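Local structure of pantothenate synthetase (Francisella tularensis subsp. tularensis, 5HG0) at residues Val55-Asn60 and Asp90-Pro95; Ile118-Ser123 and Leu231-Lys236; Lys152-Val157 and Ile253-Lys258. The protein probably catalyses the ATP-dependent condensation of (R)-pantoate with beta-alanine to form (R)-pantothenate, by way of a pantoyl-adenylate intermediate. All coordinates share one frame; numbering follows the deposited sequence.

Interaction 1. Residues Val55-Asn60 and Asp90-Pro95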
loop_
_atom_site.group_PDB
_atom_site.type_symbol
_atom_site.label_atom_id
_atom_site.label_comp_id
_atom_site.label_asym_id
_atom_site.label_seq_id
_atom_site.Cartn_x
_atom_site.Cartn_y
_atom_site.Cartn_z
ATOM N N VAL B 55 -20.151 -8.777 -3.826
ATOM C CA VAL B 55 -20.350 -7.354 -4.069
ATOM C C VAL B 55 -20.181 -6.630 -2.744
ATOM O O VAL B 55 -20.778 -7.027 -1.735
ATOM C CB VAL B 55 -21.731 -7.060 -4.680
ATOM C CG1 VAL B 55 -22.007 -5.561 -4.675
ATOM C CG2 VAL B 55 -21.813 -7.615 -6.092
ATOM N N SER B 56 -19.357 -5.591 -2.740
ATOM C CA SER B 56 -19.146 -4.775 -1.556
ATOM C C SER B 56 -19.864 -3.444 -1.716
ATOM O O SER B 56 -19.905 -2.877 -2.813
ATOM C CB SER B 56 -17.656 -4.541 -1.297
ATOM O OG SER B 56 -17.123 -3.571 -2.181
ATOM N N ILE B 57 -20.444 -2.960 -0.622
ATOM C CA ILE B 57 -21.028 -1.626 -0.545
ATOM C C ILE B 57 -20.354 -0.908 0.611
ATOM O O ILE B 57 -20.491 -1.321 1.771
ATOM C CB ILE B 57 -22.552 -1.667 -0.353
ATOM C CG1 ILE B 57 -23.225 -2.346 -1.545
ATOM C CG2 ILE B 57 -23.101 -0.261 -0.162
ATOM C CD1 ILE B 57 -24.738 -2.421 -1.433
ATOM N N PHE B 58 -19.617 0.156 0.297
ATOM C CA PHE B 58 -18.910 0.923 1.318
ATOM C C PHE B 58 -18.627 2.308 0.765
ATOM O O PHE B 58 -17.885 2.444 -0.214
ATOM C CB PHE B 58 -17.615 0.224 1.728
ATOM C CG PHE B 58 -16.803 0.986 2.736
ATOM C CD1 PHE B 58 -17.324 1.276 3.988
ATOM C CD2 PHE B 58 -15.514 1.400 2.439
ATOM C CE1 PHE B 58 -16.578 1.973 4.920
ATOM C CE2 PHE B 58 -14.763 2.096 3.367
ATOM C CZ PHE B 58 -15.296 2.383 4.609
ATOM N N VAL B 59 -19.222 3.329 1.380
ATOM C CA VAL B 59 -18.985 4.716 0.990
ATOM C C VAL B 59 -17.692 5.150 1.675
ATOM O O VAL B 59 -17.685 5.477 2.866
ATOM C CB VAL B 59 -20.159 5.627 1.354
ATOM C CG1 VAL B 59 -19.882 7.042 0.890
ATOM C CG2 VAL B 59 -21.450 5.100 0.748
ATOM N N ASN B 60 -16.593 5.141 0.924
ATOM C CA ASN B 60 -15.279 5.385 1.505
ATOM C C ASN B 60 -15.071 6.872 1.772
ATOM O O ASN B 60 -15.050 7.666 0.827
ATOM C CB ASN B 60 -14.189 4.854 0.580
ATOM C CG ASN B 60 -12.794 5.082 1.134
ATOM O OD1 ASN B 60 -12.598 5.142 2.351
ATOM N ND2 ASN B 60 -11.819 5.222 0.243
ATOM N N ASP B 90 -24.005 -13.895 -4.359
ATOM C CA ASP B 90 -23.740 -14.832 -3.272
ATOM C C ASP B 90 -23.525 -14.104 -1.950
ATOM O O ASP B 90 -24.217 -14.373 -0.961
ATOM C CB ASP B 90 -22.531 -15.704 -3.618
ATOM C CG ASP B 90 -22.697 -16.429 -4.941
ATOM O OD1 ASP B 90 -23.296 -17.528 -4.953
ATOM O OD2 ASP B 90 -22.232 -15.895 -5.969
ATOM N N VAL B 91 -22.563 -13.185 -1.906
ATOM C CA VAL B 91 -22.201 -12.489 -0.676
ATOM C C VAL B 91 -22.277 -10.987 -0.908
ATOM O O VAL B 91 -21.755 -10.478 -1.906
ATOM C CB VAL B 91 -20.792 -12.879 -0.189
ATOM C CG1 VAL B 91 -20.484 -12.206 1.141
ATOM C CG2 VAL B 91 -20.658 -14.391 -0.080
ATOM N N LEU B 92 -22.930 -10.283 0.012
ATOM C CA LEU B 92 -22.835 -8.833 0.109
ATOM C C LEU B 92 -21.917 -8.490 1.274
ATOM O O LEU B 92 -22.107 -8.992 2.387
ATOM C CB LEU B 92 -24.209 -8.192 0.309
ATOM C CG LEU B 92 -24.214 -6.715 0.724
ATOM C CD1 LEU B 92 -23.459 -5.845 -0.276
ATOM C CD2 LEU B 92 -25.643 -6.210 0.906
ATOM N N PHE B 93 -20.917 -7.652 1.013
ATOM C CA PHE B 93 -19.983 -7.195 2.034
ATOM C C PHE B 93 -20.237 -5.709 2.267
ATOM O O PHE B 93 -19.891 -4.872 1.427
ATOM C CB PHE B 93 -18.539 -7.463 1.619
ATOM C CG PHE B 93 -17.529 -7.074 2.660
ATOM C CD1 PHE B 93 -17.785 -7.291 4.006
ATOM C CD2 PHE B 93 -16.321 -6.501 2.292
ATOM C CE1 PHE B 93 -16.856 -6.940 4.969
ATOM C CE2 PHE B 93 -15.385 -6.144 3.249
ATOM C CZ PHE B 93 -15.652 -6.363 4.588
ATOM N N ASN B 94 -20.848 -5.391 3.404
ATOM C CA ASN B 94 -21.292 -4.036 3.724
ATOM C C ASN B 94 -20.662 -3.603 5.045
ATOM O O ASN B 94 -21.332 -3.544 6.083
ATOM C CB ASN B 94 -22.824 -3.987 3.774
ATOM C CG ASN B 94 -23.359 -2.617 4.129
ATOM O OD1 ASN B 94 -24.285 -2.497 4.933
ATOM N ND2 ASN B 94 -22.774 -1.576 3.548
ATOM N N PRO B 95 -19.368 -3.291 5.038
ATOM C CA PRO B 95 -18.664 -2.970 6.280
ATOM C C PRO B 95 -18.838 -1.513 6.695
ATOM O O PRO B 95 -19.271 -0.658 5.921
ATOM C CB PRO B 95 -17.200 -3.253 5.919
ATOM C CG PRO B 95 -17.122 -2.908 4.470
ATOM C CD PRO B 95 -18.470 -3.255 3.869
#
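V55 and L92 pair as parallel strand neighbours, and S56 with F93 after them, through a ladder of backbone hydrogen bonds. F93 N gives to V55 O at 2.8 Å, with V55 N to V91 O before it and I57 N to F93 O after it. The tight part is the buried face carrying V55, I57 and L92. L92 has CG anti to its backbone N (chi1 167°), which brings CD1 to 3.3 Å from V55 O and to 3.7 Å from I57 CG1. On the other face of the sheet, S56 and F93 approach by their CB atoms while the F93 ring leans away, one face met near the rim by P95 CG. Past the ladder the contact loosens toward partly exposed N94. Its amide turns back and gives ND2 to I57 O at 2.9 Å; the acceptor lies in the amide plane, but the donor sits 41° out of the carbonyl plane. Buried P95 closes this end, its O 3.4 Å from F58 CD1. Strand 52-57 is flanked by 91-93 and by 26-31, where S56 and F58 bond to T31. Helix 77-86 covers V55 and L92 through L84, helix 127-142 packs L138 and I141 on F93, and the chain between the strands, including 77-86, makes a beta-alpha-beta crossover.

Interaction 2. Residues Ile118-Ser123 and Leu231-Lys236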
loop_
_atom_site.group_PDB
_atom_site.type_symbol
_atom_site.label_atom_id
_atom_site.label_comp_id
_atom_site.label_asym_id
_atom_site.label_seq_id
_atom_site.Cartn_x
_atom_site.Cartn_y
_atom_site.Cartn_z
ATOM N N ILE B 118 -3.194 14.436 -13.488
ATOM C CA ILE B 118 -4.024 15.157 -14.437
ATOM C C ILE B 118 -5.486 14.785 -14.207
ATOM O O ILE B 118 -5.807 13.843 -13.482
ATOM C CB ILE B 118 -3.614 14.873 -15.896
ATOM C CG1 ILE B 118 -3.607 13.367 -16.163
ATOM C CG2 ILE B 118 -2.261 15.494 -16.211
ATOM C CD1 ILE B 118 -3.274 12.999 -17.591
ATOM N N LEU B 119 -6.378 15.551 -14.839
ATOM C CA LEU B 119 -7.793 15.201 -15.004
ATOM C C LEU B 119 -8.440 15.030 -13.634
ATOM O O LEU B 119 -8.459 16.002 -12.858
ATOM C CB LEU B 119 -7.868 13.987 -15.930
ATOM C CG LEU B 119 -7.279 14.198 -17.326
ATOM C CD1 LEU B 119 -7.381 12.928 -18.151
ATOM C CD2 LEU B 119 -7.981 15.350 -18.026
ATOM N N GLU B 120 -8.983 13.856 -13.299
ATOM C CA GLU B 120 -9.628 13.667 -12.004
ATOM C C GLU B 120 -8.660 13.922 -10.857
ATOM O O GLU B 120 -9.040 14.491 -9.828
ATOM C CB GLU B 120 -10.206 12.254 -11.907
ATOM C CG GLU B 120 -11.527 12.058 -12.629
ATOM C CD GLU B 120 -12.590 13.037 -12.165
ATOM O OE1 GLU B 120 -12.759 14.089 -12.821
ATOM O OE2 GLU B 120 -13.245 12.761 -11.136
ATOM N N GLY B 121 -7.401 13.505 -11.016
ATOM C CA GLY B 121 -6.422 13.724 -9.964
ATOM C C GLY B 121 -6.137 15.194 -9.726
ATOM O O GLY B 121 -6.054 15.640 -8.579
ATOM N N LYS B 122 -5.987 15.966 -10.804
ATOM C CA LYS B 122 -5.798 17.405 -10.663
ATOM C C LYS B 122 -7.038 18.070 -10.078
ATOM O O LYS B 122 -6.931 18.980 -9.248
ATOM C CB LYS B 122 -5.444 18.016 -12.019
ATOM C CG LYS B 122 -5.035 19.481 -11.979
ATOM C CD LYS B 122 -4.420 19.899 -13.306
ATOM C CE LYS B 122 -4.038 21.368 -13.314
ATOM N NZ LYS B 122 -5.237 22.244 -13.184
ATOM N N SER B 123 -8.226 17.617 -10.489
ATOM C CA SER B 123 -9.474 18.231 -10.052
ATOM C C SER B 123 -9.943 17.732 -8.690
ATOM O O SER B 123 -10.725 18.425 -8.029
ATOM C CB SER B 123 -10.568 17.986 -11.097
ATOM O OG SER B 123 -11.809 18.533 -10.685
ATOM N N LEU B 231 -18.294 23.803 -17.348
ATOM C CA LEU B 231 -17.274 22.819 -17.681
ATOM C C LEU B 231 -16.053 23.004 -16.788
ATOM O O LEU B 231 -15.519 24.112 -16.669
ATOM C CB LEU B 231 -16.879 22.938 -19.152
ATOM C CG LEU B 231 -15.902 21.882 -19.671
ATOM C CD1 LEU B 231 -16.517 20.495 -19.556
ATOM C CD2 LEU B 231 -15.509 22.173 -21.106
ATOM N N GLN B 232 -15.616 21.919 -16.151
ATOM C CA GLN B 232 -14.433 21.966 -15.301
ATOM C C GLN B 232 -13.159 21.736 -16.106
ATOM O O GLN B 232 -12.209 22.520 -16.008
ATOM C CB GLN B 232 -14.550 20.936 -14.174
ATOM C CG GLN B 232 -14.147 21.476 -12.814
ATOM C CD GLN B 232 -14.112 20.402 -11.746
ATOM O OE1 GLN B 232 -14.069 19.211 -12.048
ATOM N NE2 GLN B 232 -14.133 20.821 -10.487
ATOM N N TYR B 233 -13.125 20.672 -16.905
ATOM C CA TYR B 233 -12.024 20.446 -17.827
ATOM C C TYR B 233 -12.528 19.641 -19.015
ATOM O O TYR B 233 -13.545 18.947 -18.936
ATOM C CB TYR B 233 -10.841 19.728 -17.152
ATOM C CG TYR B 233 -11.123 18.321 -16.656
ATOM C CD1 TYR B 233 -11.157 17.242 -17.535
ATOM C CD2 TYR B 233 -11.318 18.067 -15.304
ATOM C CE1 TYR B 233 -11.406 15.958 -17.086
ATOM C CE2 TYR B 233 -11.561 16.785 -14.846
ATOM C CZ TYR B 233 -11.604 15.735 -15.742
ATOM O OH TYR B 233 -11.848 14.459 -15.288
ATOM N N ILE B 234 -11.805 19.755 -20.124
ATOM C CA ILE B 234 -11.977 18.870 -21.274
ATOM C C ILE B 234 -10.633 18.781 -21.982
ATOM O O ILE B 234 -9.941 19.790 -22.150
ATOM C CB ILE B 234 -13.101 19.343 -22.219
ATOM C CG1 ILE B 234 -13.429 18.256 -23.247
ATOM C CG2 ILE B 234 -12.738 20.651 -22.915
ATOM C CD1 ILE B 234 -14.670 18.539 -24.062
ATOM N N GLN B 235 -10.244 17.569 -22.364
ATOM C CA GLN B 235 -8.871 17.326 -22.779
ATOM C C GLN B 235 -8.806 16.011 -23.537
ATOM O O GLN B 235 -9.435 15.028 -23.139
ATOM C CB GLN B 235 -7.944 17.295 -21.556
ATOM C CG GLN B 235 -6.466 17.096 -21.853
ATOM C CD GLN B 235 -5.618 17.147 -20.590
ATOM O OE1 GLN B 235 -6.061 17.646 -19.554
ATOM N NE2 GLN B 235 -4.396 16.625 -20.669
ATOM N N LYS B 236 -8.048 16.002 -24.632
ATOM C CA LYS B 236 -7.823 14.784 -25.394
ATOM C C LYS B 236 -6.600 14.052 -24.857
ATOM O O LYS B 236 -5.578 14.670 -24.545
ATOM C CB LYS B 236 -7.632 15.087 -26.880
ATOM C CG LYS B 236 -7.336 13.841 -27.700
ATOM C CD LYS B 236 -7.003 14.143 -29.148
ATOM C CE LYS B 236 -6.416 12.905 -29.815
ATOM N NZ LYS B 236 -6.433 12.981 -31.301
HETATM O O HOH W 1 -13.559 19.360 -8.321
#
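Q232 meets S123 where strand 230-236 passes the short helix 120-123. Its OE1 accepts the hydroxyl of S123, with OG 2.7 Å from OE1; the donor stands 55° above the carbonyl plane, away from either lone pair. The amide's other arm, NE2, gives to a water at 2.7 Å, and that water in turn donates to S123 O, so the glutamine holds the helix residue at both hydroxyl and carbonyl. Q232 and Y233 both face A244 of the next strand, a classic beta bulge, and both direct their CB atoms at the helix. Y233 follows as the centre of the contact. With CG between the backbone N and carbonyl carbon (chi1 64°), its ring lies against L119, the N-cap residue. L119 CA lies over one face, 4.2 Å from the ring centroid in a CH-pi contact, and L119 CD2 touches Y233 CE1 at 3.6 Å. At the ring's other edge, S123 CB lies near the plane beside CE2. At its end, Y233 OH gives to E120 OE1 at 2.7 Å, and OE1 receives it on its anti lone pair. E120 starts out away from the strand, but a bend at chi2 (-56°) folds its carboxylate back. Q235 comes last, extended, its OE1 3.4 Å from L119 CD2, so that this methyl touches both ring and amide. R251 NH1 adds a salt bridge to E120 OE1 and a hydrogen bond to Q232 OE1. Phenol and guanidinium on one carboxylate oxygen would probably keep E120 ionised and make this surface junction chiefly polar around a single aromatic core.

Interaction 3. Residues Lys152-Val157 and Ile253-Lys258. With SAM (S-adenosylmethionine), chain D.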
loop_
_atom_site.group_PDB
_atom_site.type_symbol
_atom_site.label_atom_id
_atom_site.label_comp_id
_atom_site.label_asym_id
_atom_site.label_seq_id
_atom_site.Cartn_x
_atom_site.Cartn_y
_atom_site.Cartn_z
ATOM N N LYS B 152 -16.051 3.881 -16.943
ATOM C CA LYS B 152 -16.356 5.294 -16.728
ATOM C C LYS B 152 -15.278 5.993 -15.911
ATOM O O LYS B 152 -15.018 7.184 -16.118
ATOM C CB LYS B 152 -17.716 5.442 -16.044
ATOM C CG LYS B 152 -18.145 6.890 -15.842
ATOM C CD LYS B 152 -19.546 6.986 -15.268
ATOM C CE LYS B 152 -19.547 7.766 -13.968
ATOM N NZ LYS B 152 -20.191 6.989 -12.871
ATOM N N ASP B 153 -14.642 5.281 -14.983
ATOM C CA ASP B 153 -13.552 5.842 -14.186
ATOM C C ASP B 153 -12.238 5.311 -14.755
ATOM O O ASP B 153 -11.636 4.367 -14.242
ATOM C CB ASP B 153 -13.734 5.497 -12.713
ATOM C CG ASP B 153 -15.101 5.901 -12.191
ATOM O OD1 ASP B 153 -15.300 7.103 -11.913
ATOM O OD2 ASP B 153 -15.976 5.018 -12.060
ATOM N N TYR B 154 -11.788 5.953 -15.838
ATOM C CA TYR B 154 -10.692 5.407 -16.632
ATOM C C TYR B 154 -9.362 5.468 -15.890
ATOM O O TYR B 154 -8.604 4.492 -15.892
ATOM C CB TYR B 154 -10.594 6.148 -17.965
ATOM C CG TYR B 154 -9.736 5.440 -18.985
ATOM C CD1 TYR B 154 -10.245 4.386 -19.735
ATOM C CD2 TYR B 154 -8.415 5.815 -19.191
ATOM C CE1 TYR B 154 -9.465 3.730 -20.665
ATOM C CE2 TYR B 154 -7.627 5.167 -20.120
ATOM C CZ TYR B 154 -8.157 4.125 -20.854
ATOM O OH TYR B 154 -7.373 3.474 -21.778
ATOM N N GLN B 155 -9.052 6.607 -15.263
ATOM C CA GLN B 155 -7.831 6.687 -14.467
ATOM C C GLN B 155 -7.881 5.718 -13.294
ATOM O O GLN B 155 -6.861 5.122 -12.929
ATOM C CB GLN B 155 -7.616 8.117 -13.972
ATOM C CG GLN B 155 -7.375 9.124 -15.083
ATOM C CD GLN B 155 -7.391 10.556 -14.583
ATOM O OE1 GLN B 155 -8.450 11.175 -14.476
ATOM N NE2 GLN B 155 -6.215 11.089 -14.272
ATOM N N GLN B 156 -9.063 5.545 -12.694
ATOM C CA GLN B 156 -9.214 4.583 -11.607
ATOM C C GLN B 156 -8.875 3.170 -12.068
ATOM O O GLN B 156 -8.243 2.404 -11.332
ATOM C CB GLN B 156 -10.639 4.642 -11.057
ATOM C CG GLN B 156 -10.921 3.657 -9.934
ATOM C CD GLN B 156 -12.276 3.882 -9.287
ATOM O OE1 GLN B 156 -12.433 4.759 -8.437
ATOM N NE2 GLN B 156 -13.266 3.096 -9.693
ATOM N N VAL B 157 -9.283 2.811 -13.286
ATOM C CA VAL B 157 -8.948 1.497 -13.827
ATOM C C VAL B 157 -7.439 1.359 -13.989
ATOM O O VAL B 157 -6.844 0.344 -13.604
ATOM C CB VAL B 157 -9.685 1.261 -15.158
ATOM C CG1 VAL B 157 -9.137 0.030 -15.858
ATOM C CG2 VAL B 157 -11.174 1.107 -14.913
ATOM N N ILE B 253 -18.776 13.371 -14.611
ATOM C CA ILE B 253 -17.562 13.066 -15.352
ATOM C C ILE B 253 -17.901 12.079 -16.460
ATOM O O ILE B 253 -18.886 11.339 -16.392
ATOM C CB ILE B 253 -16.444 12.497 -14.454
ATOM C CG1 ILE B 253 -16.835 11.119 -13.914
ATOM C CG2 ILE B 253 -16.128 13.452 -13.315
ATOM C CD1 ILE B 253 -15.700 10.395 -13.232
ATOM N N ASP B 254 -17.061 12.074 -17.494
ATOM C CA ASP B 254 -17.228 11.143 -18.597
ATOM C C ASP B 254 -15.935 11.077 -19.395
ATOM O O ASP B 254 -15.142 12.022 -19.405
ATOM C CB ASP B 254 -18.391 11.544 -19.512
ATOM C CG ASP B 254 -18.825 10.414 -20.427
ATOM O OD1 ASP B 254 -18.391 9.267 -20.200
ATOM O OD2 ASP B 254 -19.608 10.664 -21.366
ATOM N N ASN B 255 -15.734 9.938 -20.052
ATOM C CA ASN B 255 -14.643 9.758 -20.994
ATOM C C ASN B 255 -15.116 8.803 -22.080
ATOM O O ASN B 255 -15.897 7.885 -21.817
ATOM C CB ASN B 255 -13.378 9.221 -20.317
ATOM C CG ASN B 255 -13.490 7.754 -19.944
ATOM O OD1 ASN B 255 -13.177 6.873 -20.746
ATOM N ND2 ASN B 255 -13.929 7.485 -18.720
ATOM N N PHE B 256 -14.646 9.033 -23.303
ATOM C CA PHE B 256 -15.073 8.216 -24.429
ATOM C C PHE B 256 -14.061 8.340 -25.557
ATOM O O PHE B 256 -13.312 9.317 -25.645
ATOM C CB PHE B 256 -16.472 8.614 -24.912
ATOM C CG PHE B 256 -16.684 10.099 -25.009
ATOM C CD1 PHE B 256 -16.186 10.818 -26.082
ATOM C CD2 PHE B 256 -17.397 10.775 -24.030
ATOM C CE1 PHE B 256 -16.385 12.182 -26.174
ATOM C CE2 PHE B 256 -17.605 12.140 -24.116
ATOM C CZ PHE B 256 -17.097 12.845 -25.190
ATOM N N LEU B 257 -14.053 7.323 -26.416
ATOM C CA LEU B 257 -13.218 7.340 -27.607
ATOM C C LEU B 257 -13.592 8.518 -28.500
ATOM O O LEU B 257 -14.729 8.994 -28.501
ATOM C CB LEU B 257 -13.370 6.029 -28.379
ATOM C CG LEU B 257 -12.735 4.781 -27.767
ATOM C CD1 LEU B 257 -13.271 3.532 -28.447
ATOM C CD2 LEU B 257 -11.221 4.845 -27.878
ATOM N N LYS B 258 -12.613 8.989 -29.273
ATOM C CA LYS B 258 -12.854 10.133 -30.143
ATOM C C LYS B 258 -13.613 9.745 -31.404
ATOM O O LYS B 258 -14.414 10.540 -31.909
ATOM C CB LYS B 258 -11.529 10.804 -30.510
ATOM C CG LYS B 258 -11.690 12.072 -31.333
ATOM C CD LYS B 258 -10.438 12.933 -31.295
ATOM C CE LYS B 258 -10.660 14.242 -32.034
ATOM N NZ LYS B 258 -9.497 15.160 -31.903
HETATM N N SAM D . -14.411 4.195 -6.155
HETATM C CA SAM D . -15.316 3.325 -5.410
HETATM C C SAM D . -14.554 2.289 -4.583
HETATM O O SAM D . -14.347 1.152 -5.007
HETATM O OXT SAM D . -14.128 2.578 -3.463
HETATM C CB SAM D . -16.348 2.692 -6.346
HETATM C CG SAM D . -17.166 3.750 -7.077
HETATM S SD SAM D . -18.289 3.199 -8.392
HETATM C CE SAM D . -19.881 3.586 -7.616
HETATM C "C5'" SAM D . -18.308 1.386 -8.352
HETATM C "C4'" SAM D . -18.010 0.735 -9.705
HETATM O "O4'" SAM D . -19.078 0.901 -10.628
HETATM C "C3'" SAM D . -16.772 1.337 -10.351
HETATM O "O3'" SAM D . -15.920 0.301 -10.775
HETATM C "C2'" SAM D . -17.287 2.066 -11.570
HETATM O "O2'" SAM D . -16.369 2.013 -12.634
HETATM C "C1'" SAM D . -18.557 1.300 -11.883
HETATM N N9 SAM D . -19.484 2.146 -12.656
HETATM C C8 SAM D . -20.053 3.321 -12.239
HETATM N N7 SAM D . -20.830 3.798 -13.238
HETATM C C5 SAM D . -20.758 2.950 -14.288
HETATM C C6 SAM D . -21.350 2.970 -15.543
HETATM N N6 SAM D . -22.160 3.967 -15.889
HETATM N N1 SAM D . -21.087 1.948 -16.429
HETATM C C2 SAM D . -20.243 0.917 -16.066
HETATM N N3 SAM D . -19.657 0.907 -14.815
HETATM C C4 SAM D . -19.912 1.908 -13.937
#
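N255 reaches from strand 250-257 to the start of helix 154-166, where it meets Y154 and the carbonyl of K152. From CB, which points at the helix, a chi1 of 74° tucks CG in over the residue's own backbone. CG then lies 3.9 Å from Y154 CB, and the amide stands across the tyrosine, their planes 59° apart. OD1 sits 4.0 Å from Y154 CD1 and is hydrogen-bonded to R240. ND2, the other tip atom, is 2.8 Å from K152 O and bonds to E151 O, so ND2 ties the amide to the turn while R240, on the neighbouring strand, holds OD1. Two residues earlier, I253 sends CD1 at about a right angle against the aspartate of the same turn, 3.6 Å from D153 OD1. Its CG1 comes near K152 CE, where the lysine chain bends toward the ligand. The far side of this turn faces the bound S-adenosylmethionine. D153 OD2 accepts a hydrogen bond from the ribose O2' at 3.1 Å. K152 NZ approaches adenine N7 to 3.3 Å, with a weak bond to S188 as well, and Q156 OE1 weakly receives the ligand's amino N. Strand residues thus back the residues that touch the nucleoside. K152 and D153 belong to the predicted ATP site and Q156 to the predicted pantoate site, consistent with the ligand's adenosine occupying the ATP pocket. The first two come from the loop between strand 146-150 and helix 154-166, and Q156 from the helix's first turn, in a HUP-type nucleotide-binding fold.

How the interactions relate
Interaction 1 closes before the other two open and lies across the chain's centre from them, its centre about 29 Å from that of interaction 2 and 24 Å from that of interaction 3. It belongs to the six-stranded parallel sheet. Interactions 2 and 3 have centres about 11 Å apart and alternate along the chain: both first segments precede strands 230-236 and 250-257, the outer members of one three-stranded antiparallel sheet. They also touch directly: Q155 NE2 probably hydrogen-bonds to I118 O and its OE1 to E120 N, while I253 packs against E120. The C-terminal sheet is thus docked twice, once through loop and helix 118-123 and once through the ATP-site turn, where interaction 3 reaches the bound ligand.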